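Local coordinates for protein MdbA (Actinomyces oris, PDB 4Z7X) that probably catalyses disulfide bond formation in secreted proteins as a thiol-disulfide oxidoreductase linked to sortase-mediated pilus assembly, at residues A[106-111]-A[149-154]. Residues are numbered along the deposited sequence; the frame is centred on the assembly and turned at random.
Sequences SVVMNA and EGLVAA
Leu151 reaches from helix 148-157 to helix 103-118 and meets Val107, Val108 and Ala111 with one methyl, CD1. CG of Leu151 stands anti to its carbonyl carbon (chi1 -68°), and the extended second torsion (chi2 161°) carries CD1 forward. CD1 lies 3.6 Å from CG1 of Val107, and the two side chains meet at a slant. CG1 is the valine branch anti to the backbone N; the other branch, CG2, is turned off the contact. On the next turn CB of Ala111 lies 4.1 Å from CD1 of Leu151. Val108 presents its CA, 4.0 Å from CD1 of Leu151; its CG2 is 4.3 Å from the same methyl. The segment axes stay 10.7 Å apart and cross at -42°; Leu151 provides the whole contact from its side. Phe126 and Ile133 of helix 123-140 also touch Leu151. The amide end of Asn110 leads away from the contact. Its ND2 donates to Ser106 O (2.9 Å), above the carbonyl plane, and also bonds to Asp175; its OD1 bonds to Tyr177 N. Both helices belong to the helical insertion between strands 91-96 and 198-201, as in DsbA-type oxidoreductases. No hydrogen bond crosses the contact, so these two segments meet by apolar packing alone.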
ATOM      1  N   SER A 106       0.138  12.557   3.416  1.00 11.84           N
ATOM      2  CA  SER A 106      -1.236  12.755   3.850  1.00 12.37           C
ATOM      3  C   SER A 106      -2.169  13.012   2.662  1.00 11.53           C
ATOM      4  O   SER A 106      -3.312  12.590   2.672  1.00 11.51           O
ATOM      5  CB  SER A 106      -1.366  13.903   4.856  1.00 14.02           C
ATOM      6  OG  SER A 106      -0.741  13.560   6.098  1.00 15.71           O
ATOM      7  N   VAL A 107      -1.695  13.760   1.674  1.00 11.45           N
ATOM      8  CA  VAL A 107      -2.513  14.026   0.489  1.00 11.47           C
ATOM      9  C   VAL A 107      -2.876  12.699  -0.184  1.00 10.33           C
ATOM     10  O   VAL A 107      -4.065  12.420  -0.453  1.00  9.73           O
ATOM     11  CB  VAL A 107      -1.811  14.977  -0.470  1.00 12.63           C
ATOM     12  CG1 VAL A 107      -2.623  15.166  -1.741  1.00 15.73           C
ATOM     13  CG2 VAL A 107      -1.580  16.327   0.210  1.00 12.02           C
ATOM     14  N   VAL A 108      -1.860  11.893  -0.450  1.00 11.42           N
ATOM     15  CA  VAL A 108      -2.087  10.598  -1.094  1.00 10.97           C
ATOM     16  C   VAL A 108      -2.956   9.694  -0.224  1.00  9.97           C
ATOM     17  O   VAL A 108      -3.895   9.069  -0.745  1.00 10.43           O
ATOM     18  CB  VAL A 108      -0.793   9.849  -1.456  1.00 11.60           C
ATOM     19  CG1 VAL A 108      -1.134   8.536  -2.135  1.00 11.61           C
ATOM     20  CG2 VAL A 108       0.093  10.681  -2.347  1.00 12.98           C
HETATM   21  N   MSE A 109      -2.675   9.634   1.095  1.00  9.86           N
HETATM   22  CA  MSE A 109      -3.483   8.763   1.955  1.00  9.99           C
HETATM   23  C   MSE A 109      -4.955   9.183   2.000  1.00  9.46           C
HETATM   24  O   MSE A 109      -5.851   8.352   2.071  1.00 10.20           O
HETATM   25  CB  MSE A 109      -2.863   8.568   3.342  1.00 10.89           C
HETATM   26  CG  MSE A 109      -1.631   7.697   3.206  1.00 12.92           C
HETATM   27 SE   MSE A 109      -0.794   7.300   4.923  0.65 13.36          SE
HETATM   28  CE  MSE A 109      -2.241   6.260   5.688  1.00 11.50           C
ATOM     29  N   ASN A 110      -5.234  10.477   1.977  1.00  9.35           N
ATOM     30  CA  ASN A 110      -6.615  10.902   1.939  1.00 10.85           C
ATOM     31  C   ASN A 110      -7.317  10.487   0.647  1.00 10.16           C
ATOM     32  O   ASN A 110      -8.454  10.038   0.677  1.00 12.05           O
ATOM     33  CB  ASN A 110      -6.698  12.413   2.181  1.00 12.35           C
ATOM     34  CG  ASN A 110      -6.710  12.730   3.659  1.00 11.95           C
ATOM     35  OD1 ASN A 110      -7.671  12.386   4.318  1.00 16.17           O
ATOM     36  ND2 ASN A 110      -5.667  13.370   4.187  1.00 15.21           N
ATOM     37  N   ALA A 111      -6.628  10.592  -0.492  1.00 10.19           N
ATOM     38  CA  ALA A 111      -7.220  10.167  -1.754  1.00 10.82           C
ATOM     39  C   ALA A 111      -7.357   8.632  -1.775  1.00 10.39           C
ATOM     40  O   ALA A 111      -8.379   8.106  -2.198  1.00 10.83           O
ATOM     41  CB  ALA A 111      -6.378  10.612  -2.934  1.00 12.78           C
ATOM     42  N   GLU A 149      -4.992  17.585  -7.942  1.00 17.56           N
ATOM     43  CA  GLU A 149      -5.371  17.516  -9.340  1.00 18.92           C
ATOM     44  C   GLU A 149      -4.597  16.406 -10.056  1.00 14.53           C
ATOM     45  O   GLU A 149      -5.159  15.698 -10.866  1.00 17.02           O
ATOM     46  CB  GLU A 149      -5.126  18.880  -9.996  1.00 21.53           C
ATOM     47  CG  GLU A 149      -6.067  19.960  -9.451  1.00 26.50           C
ATOM     48  CD  GLU A 149      -5.852  20.414  -7.987  1.00 37.34           C
ATOM     49  OE1 GLU A 149      -4.681  20.497  -7.516  1.00 27.63           O
ATOM     50  OE2 GLU A 149      -6.881  20.727  -7.298  1.00 39.29           O
ATOM     51  N   GLY A 150      -3.332  16.216  -9.666  1.00 12.18           N
ATOM     52  CA  GLY A 150      -2.506  15.144 -10.183  1.00 14.41           C
ATOM     53  C   GLY A 150      -3.050  13.794  -9.772  1.00 12.82           C
ATOM     54  O   GLY A 150      -3.031  12.846 -10.547  1.00 13.14           O
ATOM     55  N   LEU A 151      -3.506  13.679  -8.532  1.00 13.69           N
ATOM     56  CA  LEU A 151      -4.123  12.412  -8.094  1.00 14.26           C
ATOM     57  C   LEU A 151      -5.451  12.142  -8.772  1.00 14.32           C
ATOM     58  O   LEU A 151      -5.772  11.002  -9.016  1.00 13.17           O
ATOM     59  CB  LEU A 151      -4.302  12.369  -6.582  1.00 13.19           C
ATOM     60  CG  LEU A 151      -2.983  12.288  -5.783  1.00 12.80           C
ATOM     61  CD1 LEU A 151      -3.177  12.700  -4.338  1.00 17.66           C
ATOM     62  CD2 LEU A 151      -2.383  10.875  -5.921  1.00 15.51           C
ATOM     63  N   VAL A 152      -6.236  13.175  -9.032  1.00 12.32           N
ATOM     64  CA  VAL A 152      -7.465  13.018  -9.829  1.00 13.85           C
ATOM     65  C   VAL A 152      -7.072  12.452 -11.215  1.00 15.51           C
ATOM     66  O   VAL A 152      -7.681  11.520 -11.723  1.00 14.51           O
ATOM     67  CB  VAL A 152      -8.216  14.339  -9.947  1.00 13.27           C
ATOM     68  CG1 VAL A 152      -9.351  14.223 -10.944  1.00 16.90           C
ATOM     69  CG2 VAL A 152      -8.808  14.755  -8.573  1.00 14.13           C
ATOM     70  N   ALA A 153      -6.025  12.998 -11.797  1.00 13.60           N
ATOM     71  CA  ALA A 153      -5.575  12.513 -13.105  1.00 17.03           C
ATOM     72  C   ALA A 153      -5.084  11.074 -13.034  1.00 15.68           C
ATOM     73  O   ALA A 153      -5.388  10.276 -13.912  1.00 17.72           O
ATOM     74  CB  ALA A 153      -4.550  13.439 -13.697  1.00 20.46           C
ATOM     75  N   ALA A 154      -4.381  10.707 -11.965  1.00 13.51           N
ATOM     76  CA  ALA A 154      -3.945   9.337 -11.792  1.00 15.28           C
ATOM     77  C   ALA A 154      -5.145   8.403 -11.615  1.00 12.68           C
ATOM     78  O   ALA A 154      -5.158   7.281 -12.108  1.00 12.90           O
ATOM     79  CB  ALA A 154      -3.033   9.224 -10.599  1.00 15.00           C
TER